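Local coordinates for protein CRISPR-associated endonuclease/helicase Cas3 (Thermus thermophilus HB8, PDB 3SK9) that cuts single-stranded DNA through its metal-dependent N-terminal HD nuclease domain, the part in this structure, and probably unwinds nucleic acid with a C-terminal helicase domain in CRISPR immunity, at residues L38-M43 / M203-F208; R47-Y52 / G62-A67. All coordinates share one frame; numbering follows the deposited sequence.

Contacts 1 and 2 both lie in the helical HD nuclease domain, on the same side of the chain's centre, with their own centres about 10 Å apart. Contact 2 is nested in sequence inside contact 1: helix 26-43 supplies the first segment of contact 1, helices 46-56 and 60-71 follow and make contact 2, and helix 196-213 returns to complete contact 1. The two also touch directly, since L41 CD2 lies 3.6 Å from Y52 CE2 and L205 CD2 lies 3.7 Å from Y52 OH. L41, L205 and Y52 thus pack against one another, which ties the early helices to the late helix that carries the metal ligand D210.

Contact 1: L38-M43 / M203-F208; sequences LAVLRM and MALASF
V40 and L205 carry much of this contact: the two side chains run alongside each other, each pointing back toward the other's helix, until V40 CG1 comes within 3.6 Å of L205 CD1. The torsion of V40 explains which branch does the touching: chi1 of 71° tucks CG1 in over the valine's own backbone, on the flank that faces L205, while CG2 is not among the touching atoms. The same CG1 also reaches F208, approaching the ring at its edge near the ring plane, 4.2 Å from CE2; it does not lie over a face. L205 divides its two methyls between neighbours. CD1 goes to V40, whereas CD2 is directed at the forked end of L41, whose side chain crosses that of L205 at about a right angle. There L41 CD1 stands 3.7 Å from L205 CD2, and both L41 CG and L41 CD2 are almost as near, so one methyl abuts the whole fork.

The two helices belong to the mainly helical HD nuclease domain of Cas3, and this contact joins an early helix, 26-43, to the late helix 196-213 that carries D210, a ligand of the divalent metal; the side chain of F208 is about 7 Å from that of D210. The axes of the two segments approach to 11.0 Å and their N-to-C directions make an angle of 123°. Such a separation is spanned by side chains alone: the nearest CA atoms, those of L41 and L205, are 8.6 Å apart, and no hydrogen bond crosses. All four touching residues are buried. L41 also packs on A67 and L205 on V71, both of helix 60-71, while F208 meets the ring of F262 in strand 260-264 with the planes at about 35°.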
ATOM      1  N   LEU A  38       4.104  -7.189  -5.179  1.00 17.78           N
ATOM      2  CA  LEU A  38       4.422  -7.650  -6.526  1.00 22.46           C
ATOM      3  C   LEU A  38       5.022  -9.063  -6.472  1.00 19.26           C
ATOM      4  O   LEU A  38       4.640  -9.970  -7.251  1.00 21.27           O
ATOM      5  CB  LEU A  38       5.360  -6.652  -7.211  1.00 22.96           C
ATOM      6  CG  LEU A  38       5.615  -6.951  -8.701  1.00 34.34           C
ATOM      7  CD1 LEU A  38       4.275  -7.159  -9.448  1.00 24.06           C
ATOM      8  CD2 LEU A  38       6.430  -5.837  -9.363  1.00 34.81           C
ATOM      9  N   ALA A  39       5.899  -9.290  -5.497  1.00 17.92           N
ATOM     10  CA  ALA A  39       6.559 -10.607  -5.388  1.00 19.32           C
ATOM     11  C   ALA A  39       5.576 -11.709  -5.039  1.00 20.81           C
ATOM     12  O   ALA A  39       5.603 -12.809  -5.611  1.00 22.77           O
ATOM     13  CB  ALA A  39       7.711 -10.558  -4.369  1.00 28.63           C
ATOM     14  N   VAL A  40       4.716 -11.440  -4.075  1.00 17.92           N
ATOM     15  CA  VAL A  40       3.741 -12.461  -3.727  1.00 23.58           C
ATOM     16  C   VAL A  40       2.665 -12.678  -4.850  1.00 17.68           C
ATOM     17  O   VAL A  40       2.306 -13.810  -5.076  1.00 18.45           O
ATOM     18  CB  VAL A  40       3.144 -12.387  -2.279  1.00 34.01           C
ATOM     19  CG1 VAL A  40       2.225 -11.254  -2.095  1.00 27.23           C
ATOM     20  CG2 VAL A  40       2.380 -13.722  -2.022  1.00 47.35           C
ATOM     21  N   LEU A  41       2.234 -11.646  -5.605  1.00 14.33           N
ATOM     22  CA  LEU A  41       1.319 -11.852  -6.751  1.00 16.11           C
ATOM     23  C   LEU A  41       1.972 -12.747  -7.821  1.00 24.28           C
ATOM     24  O   LEU A  41       1.311 -13.563  -8.445  1.00 19.01           O
ATOM     25  CB  LEU A  41       0.876 -10.520  -7.399  1.00 15.82           C
ATOM     26  CG  LEU A  41      -0.109  -9.695  -6.525  1.00 19.74           C
ATOM     27  CD1 LEU A  41      -0.281  -8.269  -7.111  1.00 20.97           C
ATOM     28  CD2 LEU A  41      -1.479 -10.464  -6.369  1.00 25.58           C
ATOM     29  N   ARG A  42       3.281 -12.583  -8.039  1.00 21.86           N
ATOM     30  CA  ARG A  42       3.986 -13.420  -9.004  1.00 21.13           C
ATOM     31  C   ARG A  42       4.010 -14.873  -8.566  1.00 26.27           C
ATOM     32  O   ARG A  42       4.058 -15.777  -9.414  1.00 27.45           O
ATOM     33  CB  ARG A  42       5.414 -12.901  -9.260  1.00 23.58           C
ATOM     34  CG  ARG A  42       5.438 -11.668 -10.181  1.00 28.57           C
ATOM     35  CD  ARG A  42       6.784 -10.944 -10.092  1.00 41.08           C
ATOM     36  NE  ARG A  42       6.885  -9.825 -11.023  1.00 41.20           N
ATOM     37  CZ  ARG A  42       7.941  -9.021 -11.112  1.00 45.00           C
ATOM     38  NH1 ARG A  42       9.010  -9.224 -10.324  1.00 34.43           N
ATOM     39  NH2 ARG A  42       7.927  -8.032 -12.003  1.00 45.55           N
ATOM     40  N   MET A  43       3.959 -15.112  -7.261  1.00 20.96           N
ATOM     41  CA  MET A  43       3.981 -16.487  -6.744  1.00 23.81           C
ATOM     42  C   MET A  43       2.579 -17.101  -6.593  1.00 25.62           C
ATOM     43  O   MET A  43       2.458 -18.302  -6.297  1.00 26.81           O
ATOM     44  CB  MET A  43       4.624 -16.517  -5.370  1.00 23.72           C
ATOM     45  CG  MET A  43       6.133 -16.355  -5.337  1.00 35.27           C
ATOM     46  SD  MET A  43       6.599 -16.043  -3.606  1.00 51.53           S
ATOM     47  CE  MET A  43       5.336 -16.856  -2.667  1.00 36.29           C
ATOM     48  N   MET A 203      -7.610  -5.649  -0.462  1.00 17.82           N
ATOM     49  CA  MET A 203      -7.610  -5.528   0.992  1.00 19.41           C
ATOM     50  C   MET A 203      -6.705  -6.554   1.664  1.00 16.97           C
ATOM     51  O   MET A 203      -5.853  -6.194   2.476  1.00 17.62           O
ATOM     52  CB  MET A 203      -9.047  -5.693   1.513  1.00 16.38           C
ATOM     53  CG  MET A 203      -9.219  -5.422   3.007  1.00 22.08           C
ATOM     54  SD  MET A 203      -8.749  -6.822   4.056  1.00 25.17           S
ATOM     55  CE  MET A 203      -9.968  -8.032   3.531  1.00 23.45           C
ATOM     56  N   ALA A 204      -6.940  -7.837   1.345  1.00 15.46           N
ATOM     57  CA  ALA A 204      -6.187  -8.926   1.988  1.00 18.00           C
ATOM     58  C   ALA A 204      -4.702  -8.824   1.586  1.00 17.52           C
ATOM     59  O   ALA A 204      -3.796  -9.075   2.398  1.00 17.06           O
ATOM     60  CB  ALA A 204      -6.788 -10.285   1.558  1.00 16.81           C
ATOM     61  N   LEU A 205      -4.452  -8.474   0.323  1.00 14.55           N
ATOM     62  CA  LEU A 205      -3.058  -8.402  -0.148  1.00 17.73           C
ATOM     63  C   LEU A 205      -2.332  -7.303   0.610  1.00 21.50           C
ATOM     64  O   LEU A 205      -1.185  -7.486   1.023  1.00 17.82           O
ATOM     65  CB  LEU A 205      -3.012  -8.112  -1.652  1.00 15.11           C
ATOM     66  CG  LEU A 205      -1.603  -7.994  -2.274  1.00 14.93           C
ATOM     67  CD1 LEU A 205      -0.844  -9.295  -2.149  1.00 19.17           C
ATOM     68  CD2 LEU A 205      -1.759  -7.556  -3.791  1.00 15.83           C
ATOM     69  N   ALA A 206      -2.993  -6.156   0.792  1.00 16.50           N
ATOM     70  CA  ALA A 206      -2.350  -5.020   1.474  1.00 18.10           C
ATOM     71  C   ALA A 206      -2.089  -5.342   2.946  1.00 21.93           C
ATOM     72  O   ALA A 206      -1.015  -5.013   3.457  1.00 18.69           O
ATOM     73  CB  ALA A 206      -3.159  -3.743   1.335  1.00 19.18           C
ATOM     74  N   SER A 207      -3.035  -6.030   3.599  1.00 19.74           N
ATOM     75  CA  SER A 207      -2.840  -6.472   4.971  1.00 18.47           C
ATOM     76  C   SER A 207      -1.570  -7.364   5.140  1.00 22.56           C
ATOM     77  O   SER A 207      -0.687  -7.140   6.011  1.00 20.02           O
ATOM     78  CB  SER A 207      -4.073  -7.208   5.458  1.00 24.84           C
ATOM     79  OG  SER A 207      -3.810  -7.826   6.679  1.00 26.92           O
ATOM     80  N   PHE A 208      -1.460  -8.351   4.288  1.00 15.56           N
ATOM     81  CA  PHE A 208      -0.266  -9.201   4.289  1.00 19.36           C
ATOM     82  C   PHE A 208       1.017  -8.446   3.900  1.00 16.89           C
ATOM     83  O   PHE A 208       2.052  -8.559   4.568  1.00 18.42           O
ATOM     84  CB  PHE A 208      -0.474 -10.386   3.349  1.00 16.12           C
ATOM     85  CG  PHE A 208       0.727 -11.291   3.231  1.00 18.12           C
ATOM     86  CD1 PHE A 208       1.048 -12.181   4.260  1.00 20.56           C
ATOM     87  CD2 PHE A 208       1.516 -11.282   2.074  1.00 22.15           C
ATOM     88  CE1 PHE A 208       2.152 -13.055   4.150  1.00 23.84           C
ATOM     89  CE2 PHE A 208       2.654 -12.158   1.960  1.00 19.11           C
ATOM     90  CZ  PHE A 208       2.938 -13.043   3.002  1.00 20.65           C
TER

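Contact 2: R47-Y52 / G62-A67; sequences RTRALY and GALAWA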
ATOM      1  N   ARG A  47      -4.726 -19.222 -11.543  1.00 20.75           N
ATOM      2  CA  ARG A  47      -6.141 -18.826 -11.386  1.00 20.55           C
ATOM      3  C   ARG A  47      -6.237 -17.480 -10.647  1.00 23.84           C
ATOM      4  O   ARG A  47      -7.073 -16.660 -10.989  1.00 21.43           O
ATOM      5  CB  ARG A  47      -6.919 -19.866 -10.601  1.00 27.28           C
ATOM      6  CG  ARG A  47      -7.692 -20.809 -11.482  1.00 41.07           C
ATOM      7  CD  ARG A  47      -8.293 -21.995 -10.716  1.00 35.70           C
ATOM      8  NE  ARG A  47      -8.752 -22.984 -11.702  1.00 33.58           N
ATOM      9  CZ  ARG A  47      -7.926 -23.749 -12.411  1.00 41.00           C
ATOM     10  NH1 ARG A  47      -6.585 -23.652 -12.238  1.00 34.56           N
ATOM     11  NH2 ARG A  47      -8.437 -24.605 -13.297  1.00 52.25           N
ATOM     12  N   THR A  48      -5.398 -17.275  -9.630  1.00 23.00           N
ATOM     13  CA  THR A  48      -5.438 -16.017  -8.864  1.00 20.50           C
ATOM     14  C   THR A  48      -5.001 -14.846  -9.735  1.00 23.70           C
ATOM     15  O   THR A  48      -5.629 -13.776  -9.755  1.00 21.21           O
ATOM     16  CB  THR A  48      -4.558 -16.120  -7.593  1.00 20.06           C
ATOM     17  OG1 THR A  48      -5.018 -17.233  -6.795  1.00 20.52           O
ATOM     18  CG2 THR A  48      -4.579 -14.781  -6.786  1.00 21.04           C
ATOM     19  N   ARG A  49      -3.907 -15.023 -10.468  1.00 18.12           N
ATOM     20  CA  ARG A  49      -3.448 -13.947 -11.315  1.00 16.86           C
ATOM     21  C   ARG A  49      -4.444 -13.604 -12.405  1.00 20.60           C
ATOM     22  O   ARG A  49      -4.557 -12.431 -12.779  1.00 20.86           O
ATOM     23  CB  ARG A  49      -2.080 -14.292 -11.909  1.00 21.57           C
ATOM     24  CG  ARG A  49      -1.003 -14.333 -10.852  1.00 24.90           C
ATOM     25  CD  ARG A  49       0.386 -14.461 -11.454  1.00 28.42           C
ATOM     26  NE  ARG A  49       0.830 -15.822 -11.245  1.00 37.88           N
ATOM     27  CZ  ARG A  49       0.984 -16.718 -12.208  1.00 38.56           C
ATOM     28  NH1 ARG A  49       0.783 -16.389 -13.476  1.00 47.64           N
ATOM     29  NH2 ARG A  49       1.352 -17.947 -11.890  1.00 32.30           N
ATOM     30  N   ALA A  50      -5.151 -14.602 -12.933  1.00 23.55           N
ATOM     31  CA  ALA A  50      -6.133 -14.337 -13.982  1.00 24.51           C
ATOM     32  C   ALA A  50      -7.314 -13.519 -13.385  1.00 21.06           C
ATOM     33  O   ALA A  50      -7.944 -12.712 -14.079  1.00 21.05           O
ATOM     34  CB  ALA A  50      -6.664 -15.666 -14.608  1.00 22.73           C
ATOM     35  N   LEU A  51      -7.640 -13.784 -12.119  1.00 22.64           N
ATOM     36  CA  LEU A  51      -8.684 -13.002 -11.426  1.00 21.16           C
ATOM     37  C   LEU A  51      -8.305 -11.517 -11.388  1.00 20.89           C
ATOM     38  O   LEU A  51      -9.182 -10.647 -11.554  1.00 21.90           O
ATOM     39  CB  LEU A  51      -8.881 -13.522 -10.004  1.00 19.53           C
ATOM     40  CG  LEU A  51      -9.694 -14.828  -9.897  1.00 24.13           C
ATOM     41  CD1 LEU A  51      -9.758 -15.373  -8.459  1.00 23.61           C
ATOM     42  CD2 LEU A  51     -11.107 -14.616 -10.447  1.00 21.19           C
ATOM     43  N   TYR A  52      -7.026 -11.201 -11.070  1.00 18.31           N
ATOM     44  CA  TYR A  52      -6.615  -9.784 -11.058  1.00 20.21           C
ATOM     45  C   TYR A  52      -6.710  -9.149 -12.432  1.00 18.68           C
ATOM     46  O   TYR A  52      -7.079  -7.992 -12.560  1.00 18.88           O
ATOM     47  CB  TYR A  52      -5.175  -9.629 -10.545  1.00 20.38           C
ATOM     48  CG  TYR A  52      -5.100  -9.517  -9.042  1.00 18.59           C
ATOM     49  CD1 TYR A  52      -5.088  -8.262  -8.419  1.00 20.88           C
ATOM     50  CD2 TYR A  52      -5.062 -10.665  -8.235  1.00 16.04           C
ATOM     51  CE1 TYR A  52      -4.997  -8.154  -7.026  1.00 19.76           C
ATOM     52  CE2 TYR A  52      -4.996 -10.566  -6.851  1.00 18.36           C
ATOM     53  CZ  TYR A  52      -4.974  -9.314  -6.263  1.00 16.71           C
ATOM     54  OH  TYR A  52      -4.878  -9.209  -4.880  1.00 18.06           O
ATOM     55  N   GLY A  62       0.259  -5.737 -16.317  1.00 28.21           N
ATOM     56  CA  GLY A  62      -0.184  -4.414 -15.901  1.00 30.45           C
ATOM     57  C   GLY A  62      -1.092  -4.512 -14.680  1.00 26.45           C
ATOM     58  O   GLY A  62      -1.046  -3.653 -13.803  1.00 22.89           O
ATOM     59  N   ALA A  63      -1.917  -5.560 -14.621  1.00 20.96           N
ATOM     60  CA  ALA A  63      -2.846  -5.732 -13.504  1.00 17.74           C
ATOM     61  C   ALA A  63      -2.077  -5.901 -12.177  1.00 22.24           C
ATOM     62  O   ALA A  63      -2.438  -5.308 -11.149  1.00 21.29           O
ATOM     63  CB  ALA A  63      -3.734  -6.899 -13.735  1.00 23.75           C
ATOM     64  N   LEU A  64      -1.005  -6.699 -12.210  1.00 23.30           N
ATOM     65  CA  LEU A  64      -0.240  -6.936 -10.981  1.00 21.95           C
ATOM     66  C   LEU A  64       0.542  -5.671 -10.558  1.00 21.51           C
ATOM     67  O   LEU A  64       0.636  -5.359  -9.366  1.00 19.91           O
ATOM     68  CB  LEU A  64       0.694  -8.129 -11.123  1.00 23.03           C
ATOM     69  CG  LEU A  64       0.068  -9.445 -11.608  1.00 29.78           C
ATOM     70  CD1 LEU A  64       1.156 -10.548 -11.591  1.00 30.56           C
ATOM     71  CD2 LEU A  64      -1.173  -9.886 -10.814  1.00 31.46           C
ATOM     72  N   ALA A  65       1.085  -4.939 -11.525  1.00 20.98           N
ATOM     73  CA  ALA A  65       1.754  -3.683 -11.215  1.00 26.63           C
ATOM     74  C   ALA A  65       0.792  -2.654 -10.612  1.00 24.92           C
ATOM     75  O   ALA A  65       1.173  -1.962  -9.667  1.00 20.25           O
ATOM     76  CB  ALA A  65       2.449  -3.106 -12.471  1.00 25.87           C
ATOM     77  N   TRP A  66      -0.409  -2.520 -11.195  1.00 19.91           N
ATOM     78  CA  TRP A  66      -1.489  -1.680 -10.637  1.00 16.70           C
ATOM     79  C   TRP A  66      -1.821  -2.052  -9.176  1.00 21.77           C
ATOM     80  O   TRP A  66      -1.863  -1.189  -8.254  1.00 19.21           O
ATOM     81  CB  TRP A  66      -2.742  -1.800 -11.526  1.00 19.03           C
ATOM     82  CG  TRP A  66      -4.041  -1.408 -10.872  1.00 21.01           C
ATOM     83  CD1 TRP A  66      -5.086  -2.253 -10.511  1.00 25.10           C
ATOM     84  CD2 TRP A  66      -4.472  -0.082 -10.537  1.00 21.50           C
ATOM     85  NE1 TRP A  66      -6.102  -1.525  -9.956  1.00 27.10           N
ATOM     86  CE2 TRP A  66      -5.752  -0.195  -9.944  1.00 22.38           C
ATOM     87  CE3 TRP A  66      -3.895   1.182 -10.668  1.00 26.26           C
ATOM     88  CZ2 TRP A  66      -6.479   0.928  -9.511  1.00 27.09           C
ATOM     89  CZ3 TRP A  66      -4.618   2.302 -10.231  1.00 24.02           C
ATOM     90  CH2 TRP A  66      -5.893   2.156  -9.639  1.00 27.56           C
ATOM     91  N   ALA A  67      -2.023  -3.343  -8.940  1.00 20.68           N
ATOM     92  CA  ALA A  67      -2.390  -3.798  -7.603  1.00 15.41           C
ATOM     93  C   ALA A  67      -1.242  -3.587  -6.616  1.00 18.21           C
ATOM     94  O   ALA A  67      -1.461  -3.184  -5.460  1.00 19.28           O
ATOM     95  CB  ALA A  67      -2.819  -5.301  -7.627  1.00 20.50           C
TER
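A67 presents its single methyl to Y52, and CB lies 3.6 Å from Y52 CE1, with CD1 of the same ring only slightly farther. This small bump approaches the CD1-CE1 bond of the ring at an oblique angle. One turn earlier on the same helix, A63 is equally short, which lets the backbone of Y52 come close: A63 CB is 3.7 Å from Y52 O, and the CA atoms of the two residues are 6.1 Å apart, the nearest such pair. L64 is the larger projection. Its fork enters the hollow between R49 and Y52, with CD2 4.0 Å from Y52 CB and CD1 at the same separation from R49 CD. The arginine contributes its aliphatic part here, and its side chain bends at chi3 (-105°); its NH1 forms a salt bridge with E60 and its NE a hydrogen bond to E44 O. Between the segments there are no hydrogen bonds, so the fit rests on shape.

The helix segments cross at 78°, with 9.6 Å between their axes, as consecutive helices of the HD domain joined by a short connection. Helix 26-43 lies against L64, which packs on L38 and L41. L51 and Y52 both touch R201 of helix 196-213, and the hydroxyl of Y52 is hydrogen-bonded to E260 of strand 260-264.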